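Local coordinates for protein nodulation fucosyltransferase NodZ (Bradyrhizobium sp., PDB 2HHC) that belongs to the GT-B clan of glycosyltransferases and has a bilobed build, each half organised round its own beta sheet, at residues A[62-67]-A[142-147]; A[219-224]-A[237-242]; A[273-278]-A[290-295]; A[299-304]-A[311-316]. All blocks are in the same frame, centred on the assembly; numbering follows the deposited sequence.

Contact 1 of 4, residues A[62-67]-A[142-147]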
loop_
_atom_site.group_PDB
_atom_site.type_symbol
_atom_site.label_atom_id
_atom_site.label_comp_id
_atom_site.label_asym_id
_atom_site.label_seq_id
_atom_site.Cartn_x
_atom_site.Cartn_y
_atom_site.Cartn_z
ATOM N N GLU A 62 11.350 13.196 9.018
ATOM C CA GLU A 62 11.294 13.507 10.467
ATOM C C GLU A 62 9.981 14.185 10.884
ATOM O O GLU A 62 9.759 14.401 12.090
ATOM C CB GLU A 62 12.533 14.274 10.933
ATOM C CG GLU A 62 13.841 13.493 10.610
ATOM C CD GLU A 62 14.407 13.778 9.178
ATOM O OE1 GLU A 62 14.124 14.858 8.591
ATOM O OE2 GLU A 62 15.154 12.932 8.625
ATOM N N ASP A 63 9.159 14.545 9.920
ATOM C CA ASP A 63 7.868 15.180 10.155
ATOM C C ASP A 63 6.926 14.903 9.025
ATOM O O ASP A 63 7.336 15.016 7.882
ATOM C CB ASP A 63 8.058 16.696 10.301
ATOM C CG ASP A 63 6.752 17.422 10.536
ATOM O OD1 ASP A 63 6.028 17.678 9.541
ATOM O OD2 ASP A 63 6.461 17.733 11.725
ATOM N N ILE A 64 5.676 14.534 9.325
ATOM C CA ILE A 64 4.626 14.431 8.307
ATOM C C ILE A 64 3.499 15.304 8.753
ATOM O O ILE A 64 2.831 15.049 9.761
ATOM C CB ILE A 64 4.149 12.954 8.066
ATOM C CG1 ILE A 64 5.299 12.099 7.508
ATOM C CG2 ILE A 64 2.883 12.932 7.170
ATOM C CD1 ILE A 64 5.007 10.632 7.446
ATOM N N ALA A 65 3.366 16.430 8.045
ATOM C CA ALA A 65 2.281 17.349 8.315
ATOM C C ALA A 65 2.088 17.712 9.788
ATOM O O ALA A 65 0.983 17.664 10.370
ATOM C CB ALA A 65 0.990 16.876 7.676
ATOM N N GLY A 66 3.209 18.023 10.442
ATOM C CA GLY A 66 3.197 18.468 11.845
ATOM C C GLY A 66 3.413 17.419 12.915
ATOM O O GLY A 66 3.597 17.730 14.116
ATOM N N VAL A 67 3.420 16.162 12.492
ATOM C CA VAL A 67 3.592 15.039 13.397
ATOM C C VAL A 67 5.059 14.628 13.301
ATOM O O VAL A 67 5.545 14.282 12.208
ATOM C CB VAL A 67 2.681 13.844 13.031
ATOM C CG1 VAL A 67 3.052 12.588 13.842
ATOM C CG2 VAL A 67 1.141 14.145 13.176
ATOM N N ARG A 142 -3.960 10.346 1.433
ATOM C CA ARG A 142 -3.326 11.215 0.428
ATOM C C ARG A 142 -2.162 11.952 1.063
ATOM O O ARG A 142 -1.104 12.213 0.409
ATOM C CB ARG A 142 -4.362 12.222 -0.123
ATOM C CG ARG A 142 -5.426 11.556 -0.914
ATOM C CD ARG A 142 -6.508 12.611 -1.324
ATOM N NE ARG A 142 -7.608 12.020 -2.063
ATOM C CZ ARG A 142 -7.532 11.708 -3.317
ATOM N NH1 ARG A 142 -6.432 11.995 -3.999
ATOM N NH2 ARG A 142 -8.580 11.169 -3.908
ATOM N N LEU A 143 -2.323 12.373 2.298
ATOM C CA LEU A 143 -1.239 13.067 3.005
ATOM C C LEU A 143 0.007 12.212 3.106
ATOM O O LEU A 143 1.111 12.658 2.897
ATOM C CB LEU A 143 -1.756 13.624 4.314
ATOM C CG LEU A 143 -0.781 14.656 4.811
ATOM C CD1 LEU A 143 -1.555 15.731 5.490
ATOM C CD2 LEU A 143 0.182 13.885 5.706
ATOM N N ILE A 144 -0.139 10.935 3.379
ATOM C CA ILE A 144 1.031 10.057 3.457
ATOM C C ILE A 144 1.702 9.988 2.102
ATOM O O ILE A 144 2.923 10.133 2.007
ATOM C CB ILE A 144 0.621 8.636 3.910
ATOM C CG1 ILE A 144 0.238 8.658 5.403
ATOM C CG2 ILE A 144 1.661 7.621 3.650
ATOM C CD1 ILE A 144 1.266 9.103 6.364
ATOM N N PHE A 145 0.952 9.740 1.034
ATOM C CA PHE A 145 1.594 9.664 -0.312
ATOM C C PHE A 145 2.313 10.914 -0.726
ATOM O O PHE A 145 3.287 10.888 -1.470
ATOM C CB PHE A 145 0.601 9.167 -1.355
ATOM C CG PHE A 145 0.381 7.683 -1.320
ATOM C CD1 PHE A 145 1.325 6.805 -1.842
ATOM C CD2 PHE A 145 -0.744 7.179 -0.813
ATOM C CE1 PHE A 145 1.131 5.470 -1.833
ATOM C CE2 PHE A 145 -0.923 5.797 -0.780
ATOM C CZ PHE A 145 0.045 4.989 -1.285
ATOM N N ARG A 146 1.797 12.061 -0.306
ATOM C CA ARG A 146 2.402 13.340 -0.663
ATOM C C ARG A 146 3.617 13.691 0.180
ATOM O O ARG A 146 4.359 14.560 -0.252
ATOM C CB ARG A 146 1.361 14.479 -0.588
ATOM C CG ARG A 146 0.287 14.423 -1.641
ATOM C CD ARG A 146 -0.721 15.589 -1.508
ATOM N NE ARG A 146 -0.038 16.817 -1.670
ATOM C CZ ARG A 146 0.241 17.344 -2.838
ATOM N NH1 ARG A 146 -0.218 16.745 -3.942
ATOM N NH2 ARG A 146 0.906 18.465 -2.900
ATOM N N ASN A 147 3.802 13.073 1.357
ATOM C CA ASN A 147 4.756 13.528 2.331
ATOM C C ASN A 147 5.804 12.550 2.751
ATOM O O ASN A 147 6.485 12.755 3.733
ATOM C CB ASN A 147 3.983 14.134 3.520
ATOM C CG ASN A 147 3.296 15.435 3.149
ATOM O OD1 ASN A 147 3.964 16.499 3.067
ATOM N ND2 ASN A 147 2.014 15.393 2.833
HETATM O O HOH W 1 7.253 14.969 5.188
HETATM O O HOH W 2 5.189 16.973 5.697
#

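Contact 2 of 4, residues A[219-224]-A[237-242]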
loop_
_atom_site.group_PDB
_atom_site.type_symbol
_atom_site.label_atom_id
_atom_site.label_comp_id
_atom_site.label_asym_id
_atom_site.label_seq_id
_atom_site.Cartn_x
_atom_site.Cartn_y
_atom_site.Cartn_z
ATOM N N VAL A 219 -1.806 -0.315 -22.972
ATOM C CA VAL A 219 -2.251 -1.096 -21.821
ATOM C C VAL A 219 -0.996 -1.452 -20.985
ATOM O O VAL A 219 -0.103 -2.145 -21.492
ATOM C CB VAL A 219 -3.014 -2.359 -22.241
ATOM C CG1 VAL A 219 -3.345 -3.162 -21.057
ATOM C CG2 VAL A 219 -4.268 -2.016 -23.004
ATOM N N PHE A 220 -0.988 -0.993 -19.726
ATOM C CA PHE A 220 0.091 -1.249 -18.776
ATOM C C PHE A 220 -0.348 -2.371 -17.845
ATOM O O PHE A 220 -1.273 -2.206 -17.049
ATOM C CB PHE A 220 0.390 0.031 -18.018
ATOM C CG PHE A 220 1.378 -0.116 -16.890
ATOM C CD1 PHE A 220 2.603 -0.714 -17.094
ATOM C CD2 PHE A 220 1.110 0.423 -15.621
ATOM C CE1 PHE A 220 3.506 -0.823 -16.046
ATOM C CE2 PHE A 220 2.047 0.271 -14.575
ATOM C CZ PHE A 220 3.233 -0.294 -14.794
ATOM N N LEU A 221 0.339 -3.492 -17.932
ATOM C CA LEU A 221 -0.041 -4.645 -17.172
ATOM C C LEU A 221 0.897 -4.865 -15.993
ATOM O O LEU A 221 2.110 -4.955 -16.165
ATOM C CB LEU A 221 -0.033 -5.901 -18.078
ATOM C CG LEU A 221 -0.514 -7.207 -17.423
ATOM C CD1 LEU A 221 -1.924 -7.158 -16.796
ATOM C CD2 LEU A 221 -0.448 -8.319 -18.426
ATOM N N CYS A 222 0.322 -5.060 -14.813
ATOM C CA CYS A 222 1.033 -5.324 -13.565
ATOM C C CYS A 222 0.510 -6.650 -13.060
ATOM O O CYS A 222 -0.593 -6.718 -12.497
ATOM C CB CYS A 222 0.763 -4.202 -12.563
ATOM S SG CYS A 222 1.448 -2.657 -13.090
ATOM N N THR A 223 1.276 -7.700 -13.224
ATOM C CA THR A 223 0.879 -9.022 -12.728
ATOM C C THR A 223 2.095 -9.781 -12.230
ATOM O O THR A 223 3.193 -9.569 -12.699
ATOM C CB THR A 223 0.148 -9.810 -13.823
ATOM O OG1 THR A 223 -0.341 -11.055 -13.301
ATOM C CG2 THR A 223 1.112 -10.115 -14.979
ATOM N N ASP A 224 1.866 -10.661 -11.268
ATOM C CA ASP A 224 2.881 -11.545 -10.749
ATOM C C ASP A 224 3.028 -12.832 -11.582
ATOM O O ASP A 224 3.929 -13.664 -11.306
ATOM C CB ASP A 224 2.515 -11.908 -9.281
ATOM C CG ASP A 224 1.058 -12.516 -9.125
ATOM O OD1 ASP A 224 0.298 -12.650 -10.122
ATOM O OD2 ASP A 224 0.669 -12.907 -7.981
ATOM N N PRO A 237 -3.377 -5.303 -28.481
ATOM C CA PRO A 237 -2.220 -4.573 -28.916
ATOM C C PRO A 237 -1.707 -3.615 -27.851
ATOM O O PRO A 237 -2.432 -3.182 -26.931
ATOM C CB PRO A 237 -2.750 -3.790 -30.125
ATOM C CG PRO A 237 -4.163 -3.497 -29.736
ATOM C CD PRO A 237 -4.634 -4.697 -28.941
ATOM N N ASP A 238 -0.432 -3.306 -27.978
ATOM C CA ASP A 238 0.179 -2.226 -27.194
ATOM C C ASP A 238 0.169 -2.495 -25.696
ATOM O O ASP A 238 0.044 -1.589 -24.907
ATOM C CB ASP A 238 -0.442 -0.845 -27.549
ATOM C CG ASP A 238 -0.349 -0.530 -29.027
ATOM O OD1 ASP A 238 0.796 -0.555 -29.545
ATOM O OD2 ASP A 238 -1.403 -0.353 -29.678
ATOM N N VAL A 239 0.352 -3.769 -25.318
ATOM C CA VAL A 239 0.522 -4.132 -23.921
ATOM C C VAL A 239 2.000 -4.097 -23.548
ATOM O O VAL A 239 2.873 -4.607 -24.299
ATOM C CB VAL A 239 -0.058 -5.544 -23.644
ATOM C CG1 VAL A 239 0.176 -5.937 -22.189
ATOM C CG2 VAL A 239 -1.547 -5.585 -23.944
ATOM N N PHE A 240 2.280 -3.466 -22.423
ATOM C CA PHE A 240 3.632 -3.450 -21.873
ATOM C C PHE A 240 3.603 -3.610 -20.364
ATOM O O PHE A 240 2.610 -3.366 -19.711
ATOM C CB PHE A 240 4.371 -2.162 -22.275
ATOM C CG PHE A 240 3.862 -0.932 -21.608
ATOM C CD1 PHE A 240 2.693 -0.318 -22.071
ATOM C CD2 PHE A 240 4.487 -0.388 -20.504
ATOM C CE1 PHE A 240 2.208 0.823 -21.452
ATOM C CE2 PHE A 240 3.993 0.750 -19.858
ATOM C CZ PHE A 240 2.853 1.387 -20.361
ATOM N N ALA A 241 4.764 -3.996 -19.826
ATOM C CA ALA A 241 4.988 -4.201 -18.409
ATOM C C ALA A 241 6.392 -3.826 -18.082
ATOM O O ALA A 241 7.233 -3.809 -18.959
ATOM C CB ALA A 241 4.754 -5.703 -18.018
ATOM N N VAL A 242 6.648 -3.569 -16.813
ATOM C CA VAL A 242 8.011 -3.263 -16.399
ATOM C C VAL A 242 8.788 -4.580 -16.378
ATOM O O VAL A 242 8.338 -5.521 -15.764
ATOM C CB VAL A 242 8.010 -2.665 -15.029
ATOM C CG1 VAL A 242 9.465 -2.335 -14.612
ATOM C CG2 VAL A 242 7.173 -1.430 -14.983
HETATM O O HOH W 3 4.539 -3.967 -14.821
#

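Contact 3 of 4, residues A[273-278]-A[290-295]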
loop_
_atom_site.group_PDB
_atom_site.type_symbol
_atom_site.label_atom_id
_atom_site.label_comp_id
_atom_site.label_asym_id
_atom_site.label_seq_id
_atom_site.Cartn_x
_atom_site.Cartn_y
_atom_site.Cartn_z
ATOM N N LEU A 273 3.263 3.920 -10.970
ATOM C CA LEU A 273 2.913 4.108 -12.361
ATOM C C LEU A 273 1.418 3.859 -12.605
ATOM O O LEU A 273 0.809 4.530 -13.398
ATOM C CB LEU A 273 3.769 3.246 -13.244
ATOM C CG LEU A 273 5.206 3.730 -13.512
ATOM C CD1 LEU A 273 5.934 2.683 -14.231
ATOM C CD2 LEU A 273 5.197 5.068 -14.279
ATOM N N LEU A 274 0.816 2.911 -11.919
ATOM C CA LEU A 274 -0.622 2.721 -12.023
ATOM C C LEU A 274 -1.370 4.011 -11.694
ATOM O O LEU A 274 -2.423 4.322 -12.321
ATOM C CB LEU A 274 -1.103 1.565 -11.148
ATOM C CG LEU A 274 -0.796 0.169 -11.648
ATOM C CD1 LEU A 274 -0.961 -0.875 -10.588
ATOM C CD2 LEU A 274 -1.703 -0.210 -12.854
ATOM N N ALA A 275 -0.872 4.785 -10.740
ATOM C CA ALA A 275 -1.532 6.037 -10.354
ATOM C C ALA A 275 -1.436 7.165 -11.383
ATOM O O ALA A 275 -2.044 8.219 -11.212
ATOM C CB ALA A 275 -1.013 6.507 -9.021
ATOM N N ARG A 276 -0.664 6.922 -12.434
ATOM C CA ARG A 276 -0.482 7.832 -13.567
ATOM C C ARG A 276 -1.351 7.495 -14.772
ATOM O O ARG A 276 -1.307 8.158 -15.823
ATOM C CB ARG A 276 0.987 7.799 -14.034
ATOM C CG ARG A 276 2.097 8.146 -12.995
ATOM C CD ARG A 276 2.227 9.632 -12.631
ATOM N NE ARG A 276 2.916 10.430 -13.655
ATOM C CZ ARG A 276 4.243 10.517 -13.824
ATOM N NH1 ARG A 276 5.104 9.771 -13.111
ATOM N NH2 ARG A 276 4.706 11.298 -14.783
ATOM N N CYS A 277 -2.093 6.410 -14.666
ATOM C CA CYS A 277 -2.940 5.956 -15.778
ATOM C C CYS A 277 -4.239 6.750 -15.881
ATOM O O CYS A 277 -4.632 7.463 -14.970
ATOM C CB CYS A 277 -3.243 4.480 -15.597
ATOM S SG CYS A 277 -1.800 3.405 -15.724
ATOM N N ALA A 278 -4.868 6.635 -17.057
ATOM C CA ALA A 278 -6.130 7.284 -17.311
ATOM C C ALA A 278 -7.284 6.495 -16.763
ATOM O O ALA A 278 -8.282 7.050 -16.347
ATOM C CB ALA A 278 -6.302 7.536 -18.792
ATOM N N THR A 290 -3.628 -1.282 -5.607
ATOM C CA THR A 290 -4.202 -0.258 -6.438
ATOM C C THR A 290 -4.951 0.806 -5.682
ATOM O O THR A 290 -5.686 1.588 -6.273
ATOM C CB THR A 290 -5.163 -0.928 -7.405
ATOM O OG1 THR A 290 -6.000 -1.886 -6.732
ATOM C CG2 THR A 290 -4.345 -1.632 -8.577
ATOM N N ARG A 291 -4.795 0.895 -4.374
ATOM C CA ARG A 291 -5.477 1.971 -3.609
ATOM C C ARG A 291 -4.927 3.336 -4.044
ATOM O O ARG A 291 -5.732 4.248 -4.202
ATOM C CB ARG A 291 -5.319 1.759 -2.092
ATOM C CG ARG A 291 -6.013 2.793 -1.261
ATOM C CD ARG A 291 -7.455 2.977 -1.548
ATOM N NE ARG A 291 -8.064 3.910 -0.597
ATOM C CZ ARG A 291 -9.350 4.218 -0.508
ATOM N NH1 ARG A 291 -10.247 3.621 -1.320
ATOM N NH2 ARG A 291 -9.762 5.126 0.329
ATOM N N TYR A 292 -3.624 3.501 -4.173
ATOM C CA TYR A 292 -3.043 4.803 -4.597
ATOM C C TYR A 292 -3.654 5.177 -5.947
ATOM O O TYR A 292 -4.194 6.275 -6.103
ATOM C CB TYR A 292 -1.547 4.694 -4.660
ATOM C CG TYR A 292 -0.831 5.989 -4.926
ATOM C CD1 TYR A 292 -1.296 7.157 -4.400
ATOM C CD2 TYR A 292 0.290 6.009 -5.713
ATOM C CE1 TYR A 292 -0.597 8.351 -4.601
ATOM C CE2 TYR A 292 0.974 7.171 -5.916
ATOM C CZ TYR A 292 0.521 8.322 -5.343
ATOM O OH TYR A 292 1.254 9.523 -5.601
ATOM N N ALA A 293 -3.676 4.253 -6.876
ATOM C CA ALA A 293 -4.336 4.515 -8.186
ATOM C C ALA A 293 -5.825 4.880 -8.033
ATOM O O ALA A 293 -6.329 5.845 -8.645
ATOM C CB ALA A 293 -4.167 3.354 -9.081
ATOM N N ARG A 294 -6.579 4.176 -7.197
ATOM C CA ARG A 294 -7.957 4.499 -6.917
ATOM C C ARG A 294 -8.126 5.950 -6.445
ATOM O O ARG A 294 -9.086 6.626 -6.805
ATOM C CB ARG A 294 -8.550 3.518 -5.892
ATOM C CG ARG A 294 -9.927 3.858 -5.362
ATOM C CD ARG A 294 -10.997 3.891 -6.445
ATOM N NE ARG A 294 -12.326 4.297 -5.962
ATOM C CZ ARG A 294 -12.710 5.562 -5.748
ATOM N NH1 ARG A 294 -11.875 6.566 -5.961
ATOM N NH2 ARG A 294 -13.940 5.824 -5.329
ATOM N N LEU A 295 -7.218 6.415 -5.592
ATOM C CA LEU A 295 -7.257 7.818 -5.116
ATOM C C LEU A 295 -7.029 8.851 -6.210
ATOM O O LEU A 295 -7.590 9.988 -6.126
ATOM C CB LEU A 295 -6.201 7.998 -4.018
ATOM C CG LEU A 295 -6.532 7.251 -2.715
ATOM C CD1 LEU A 295 -5.272 7.320 -1.796
ATOM C CD2 LEU A 295 -7.817 7.618 -2.051
#

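Contact 4 of 4, residues A[299-304]-A[311-316]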
loop_
_atom_site.group_PDB
_atom_site.type_symbol
_atom_site.label_atom_id
_atom_site.label_comp_id
_atom_site.label_asym_id
_atom_site.label_seq_id
_atom_site.Cartn_x
_atom_site.Cartn_y
_atom_site.Cartn_z
ATOM N N ARG A 299 -10.677 7.214 -13.868
ATOM C CA ARG A 299 -11.705 6.165 -13.993
ATOM C C ARG A 299 -11.155 4.819 -13.516
ATOM O O ARG A 299 -10.028 4.443 -13.836
ATOM C CB ARG A 299 -12.152 6.011 -15.447
ATOM C CG ARG A 299 -12.860 7.208 -16.050
ATOM C CD ARG A 299 -12.309 7.340 -17.470
ATOM N NE ARG A 299 -13.319 7.485 -18.451
ATOM C CZ ARG A 299 -13.126 7.581 -19.767
ATOM N NH1 ARG A 299 -11.929 7.525 -20.331
ATOM N NH2 ARG A 299 -14.172 7.747 -20.524
ATOM N N ILE A 300 -11.999 4.082 -12.815
ATOM C CA ILE A 300 -11.654 2.804 -12.235
ATOM C C ILE A 300 -12.668 1.774 -12.746
ATOM O O ILE A 300 -13.881 2.035 -12.765
ATOM C CB ILE A 300 -11.715 2.887 -10.707
ATOM C CG1 ILE A 300 -10.705 3.934 -10.180
ATOM C CG2 ILE A 300 -11.409 1.525 -10.104
ATOM C CD1 ILE A 300 -11.320 5.328 -9.968
ATOM N N ILE A 301 -12.185 0.627 -13.204
ATOM C CA ILE A 301 -13.071 -0.467 -13.637
ATOM C C ILE A 301 -12.801 -1.678 -12.736
ATOM O O ILE A 301 -11.639 -2.047 -12.467
ATOM C CB ILE A 301 -12.837 -0.787 -15.076
ATOM C CG1 ILE A 301 -13.429 0.322 -15.944
ATOM C CG2 ILE A 301 -13.431 -2.153 -15.434
ATOM C CD1 ILE A 301 -13.170 0.257 -17.447
ATOM N N GLU A 302 -13.877 -2.319 -12.297
ATOM C CA GLU A 302 -13.734 -3.503 -11.485
ATOM C C GLU A 302 -14.990 -4.341 -11.546
ATOM O O GLU A 302 -16.042 -3.840 -11.932
ATOM C CB GLU A 302 -13.428 -3.113 -10.058
ATOM C CG GLU A 302 -14.578 -2.457 -9.359
ATOM C CD GLU A 302 -14.151 -1.528 -8.234
ATOM O OE1 GLU A 302 -13.065 -0.958 -8.290
ATOM O OE2 GLU A 302 -14.926 -1.371 -7.282
ATOM N N PHE A 303 -14.872 -5.621 -11.203
ATOM C CA PHE A 303 -16.041 -6.457 -10.997
ATOM C C PHE A 303 -16.610 -6.121 -9.628
ATOM O O PHE A 303 -15.874 -6.074 -8.641
ATOM C CB PHE A 303 -15.665 -7.929 -11.124
ATOM C CG PHE A 303 -15.471 -8.360 -12.550
ATOM C CD1 PHE A 303 -14.242 -8.189 -13.179
ATOM C CD2 PHE A 303 -16.521 -8.912 -13.272
ATOM C CE1 PHE A 303 -14.076 -8.578 -14.514
ATOM C CE2 PHE A 303 -16.352 -9.293 -14.584
ATOM C CZ PHE A 303 -15.136 -9.117 -15.213
ATOM N N ASP A 304 -17.907 -5.816 -9.599
ATOM C CA ASP A 304 -18.615 -5.498 -8.358
ATOM C C ASP A 304 -19.941 -6.208 -8.409
ATOM O O ASP A 304 -20.988 -5.640 -8.069
ATOM N N LEU A 311 -19.246 -5.951 -14.559
ATOM C CA LEU A 311 -18.228 -4.907 -14.451
ATOM C C LEU A 311 -18.895 -3.598 -14.092
ATOM O O LEU A 311 -19.990 -3.301 -14.556
ATOM C CB LEU A 311 -17.538 -4.731 -15.804
ATOM C CG LEU A 311 -16.441 -5.729 -16.175
ATOM C CD1 LEU A 311 -16.152 -5.721 -17.668
ATOM C CD2 LEU A 311 -15.193 -5.380 -15.400
ATOM N N THR A 312 -18.244 -2.808 -13.265
ATOM C CA THR A 312 -18.701 -1.456 -13.021
ATOM C C THR A 312 -17.568 -0.472 -13.269
ATOM O O THR A 312 -16.388 -0.856 -13.298
ATOM C CB THR A 312 -19.289 -1.300 -11.606
ATOM O OG1 THR A 312 -20.036 -0.077 -11.534
ATOM C CG2 THR A 312 -18.216 -1.297 -10.543
ATOM N N MET A 313 -17.943 0.772 -13.512
ATOM C CA MET A 313 -16.977 1.833 -13.704
ATOM C C MET A 313 -17.300 2.953 -12.749
ATOM O O MET A 313 -18.463 3.321 -12.566
ATOM C CB MET A 313 -17.027 2.328 -15.139
ATOM C CG MET A 313 -15.687 2.467 -15.771
ATOM S SD MET A 313 -15.451 3.905 -16.773
ATOM C CE MET A 313 -15.725 5.235 -15.596
ATOM N N ILE A 314 -16.245 3.493 -12.143
ATOM C CA ILE A 314 -16.344 4.528 -11.161
ATOM C C ILE A 314 -15.553 5.737 -11.664
ATOM O O ILE A 314 -14.373 5.625 -12.002
ATOM C CB ILE A 314 -15.781 4.027 -9.815
ATOM C CG1 ILE A 314 -16.531 2.751 -9.400
ATOM C CG2 ILE A 314 -15.843 5.108 -8.762
ATOM C CD1 ILE A 314 -15.995 2.107 -8.128
ATOM N N ASP A 315 -16.234 6.874 -11.751
ATOM C CA ASP A 315 -15.618 8.151 -12.076
ATOM C C ASP A 315 -15.131 8.732 -10.780
ATOM O O ASP A 315 -15.871 8.788 -9.808
ATOM C CB ASP A 315 -16.648 9.119 -12.682
ATOM C CG ASP A 315 -17.099 8.694 -14.046
ATOM O OD1 ASP A 315 -16.236 8.549 -14.930
ATOM O OD2 ASP A 315 -18.314 8.494 -14.238
ATOM N N ASN A 316 -13.900 9.209 -10.778
ATOM C CA ASN A 316 -13.261 9.707 -9.575
ATOM C C ASN A 316 -13.630 11.137 -9.324
ATOM O O ASN A 316 -13.342 12.006 -10.177
ATOM C CB ASN A 316 -11.774 9.613 -9.720
ATOM C CG ASN A 316 -11.050 9.616 -8.413
ATOM O OD1 ASN A 316 -11.629 9.897 -7.368
ATOM N ND2 ASN A 316 -9.770 9.277 -8.464
#

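Contact 1 of 4, residues A[62-67]-A[142-147]
The CA atoms come nearest at I64 and N147, 6.0 Å apart, where strand 63-64 and the type I' turn from I64 to V67 lie against helix 138-147. I64 carries the contact with both branches. Its CG2, anti to the backbone N, comes up to N147 CB at 4.0 Å, while chi2 of 171° extends CD1 to meet I144 CD1 at 4.2 Å. A beta-branched residue suits this strand because it sends one arm to each helical neighbour. A65 turns its methyl toward the helix and touches L143, a leucine modelled in two conformers, so that the detail of this pair is uncertain.

I64 N to V67 O and V67 N to I64 O close the turn, and D63 OD1 adds a bond from G66 N at 3.0 Å, an Asx motif. Glycine suits position 66, where phi is positive (95°). N147 is anchored too: its ND2 donates to L143 O at 2.9 Å, in the amide plane and on a carbonyl lone pair, which fixes the rotation of the amide. N147 OD1 takes a proton from a water that lies 3.0 Å from A65 N and accepts its proton. A second water spends both protons on D63 O and N147 O.

No direct hydrogen bond joins the segments: beside the apolar contact at I64, solvent links D63 O, A65 N, N147 O and N147 OD1 across it.

Contact 2 of 4, residues A[219-224]-A[237-242]
V219 and F220 pair in parallel with V239 and F240, closing the beta-alpha-beta unit of strand 217-223, helix 226-235 and strand 239-240. V219 N donates to D238 O at 3.0 Å, F240 N to V219 O at 2.9 Å, and L221 N to F240 O at 2.9 Å. Beyond that rung the chains part, and a water that accepts from V242 N sits within bonding distance of L221 O.

On one face of the sheet V219 and V239 lie side by side, pointing the same way, with V219 CB 3.9 Å from V239 CG2; valine's branching at CB suits both extended chains. The opposite face carries the phenylalanines. F240 CG sits between its backbone N and carbonyl carbon (chi1 70°), and the ring turns back over its neighbour strand. There F220 CA lies above the F240 ring, 4.2 Å from its centroid, a CH-pi contact. The two rings are nearly parallel, planes 28° apart, but are slid so far that they barely overlap; F220 CD1 and F240 CE2 touch at 3.4 Å. V242 CG2 meets the edge of the F220 ring in its plane, 3.9 Å from CE1.

Around this pair, F166 meets F220 edge-to-face and H165 stacks on F240, while helix 258-274 packs against F220. L221, whose CB touches V239 CG1, faces helix 226-235, and strand 170-176 flanks 217-223 as the next strand of the sheet.

Contact 3 of 4, residues A[273-278]-A[290-295]
Y292 CG stands anti to the backbone N (chi1 -173°), and chi2 of 36° turns the ring so that one face receives the methyl of A275. A275 CB lies 4.0 Å from the Y292 ring centroid in a CH-pi contact, displaced toward the side of CD2, which it meets at 3.6 Å. L274 CG lies beside its own backbone N, anti to the carbonyl carbon, and the chain continues to CD1, which touches T290 CG2 at 4.0 Å.

Between these two contacts the backbones come very close: A275 CA and A293 CA are 3.9 Å apart. Alanine suits both places, since its small side chain is compatible with so close a backbone approach between segments 273-278 and 290-295. A293 CB also packs on L274, 4.1 Å from its CB and 3.8 Å from its carbonyl O. T290 meets L274 with its CG2 methyl, while its OG1 is hydrogen-bonded to R282 NE.

F145 of helix 138-147 stacks on Y292, and the Y272 ring meets it as well. No hydrogen bond crosses between the segments. The buried contact therefore rests on apolar and CH-pi packing, in which small residues let the backbones approach and one face of the tyrosine ring receives the A275 methyl.

Contact 4 of 4, residues A[299-304]-A[311-316]
L311 sets its CD2 methyl over one face of the F303 ring, 3.7 Å from the centroid and 19° off the ring normal, in a CH-pi contact. The two side chains cross obliquely: although F303 leaves its strand pointing away from L311, the ring comes back toward it. The same CD2 also reaches I301 CG2, at 3.7 Å. Leucine suits this spot because one branch can serve both neighbours.

R299, I301, M313 and D315 share a face. R299 and D315 run side by side with guanidinium and carboxylate planes 24° apart, yet R299 NE and D315 OD1 stay 4.7 Å apart, so any attraction is probably long-range. R299 NH1 is instead bonded to S212 O, and its guanidinium makes a cation-pi contact with Y213.

The other face holds I300, E302, T312 and I314. E302 and T312 lie side by side, E302 CG and T312 CG2 4.0 Å apart, and E302 carries OE2 on to I314 CD1 at 3.7 Å. I300 and I314, beta-branched as suits extended chains, face each other as a hydrogen-bonded pair, I314 N giving to I300 O at 2.8 Å and I300 N to I314 O. The next such pair is E302 with T312, where T312 N meets E302 O at 2.8 Å.

Helix 192-209 packs on I301 and L311, while R294 of helix 291-296 touches I300 and I314 on the opposite face. Strands 299-303 and 311-315, consecutive in the chain and antiparallel (155° between their directions), form a beta hairpin, which here closes one edge of a mixed sheet with helices on both sides.

In the fold
Along the chain the four contacts follow in series, none enclosing another. Contact 1 lies at an edge strand, 63-64, of the first sheet. Contacts 2 and 4 bound opposite edges of the second, with strands 239-240 and 311-315, their centres 19 Å apart. Contact 3 sits between them, centre to centre about 14 Å from contact 2 and 13 Å from contact 4: F220 packs on L273, and R294 on I300. It also touches contact 1, whose centre is about 19 Å away, through R142 with the carbonyl of L295 and the F145-Y292 stack. This is consistent with helices 138-147 and 291-296 meeting where the two sheet-centred halves expected of a GT-B protein adjoin.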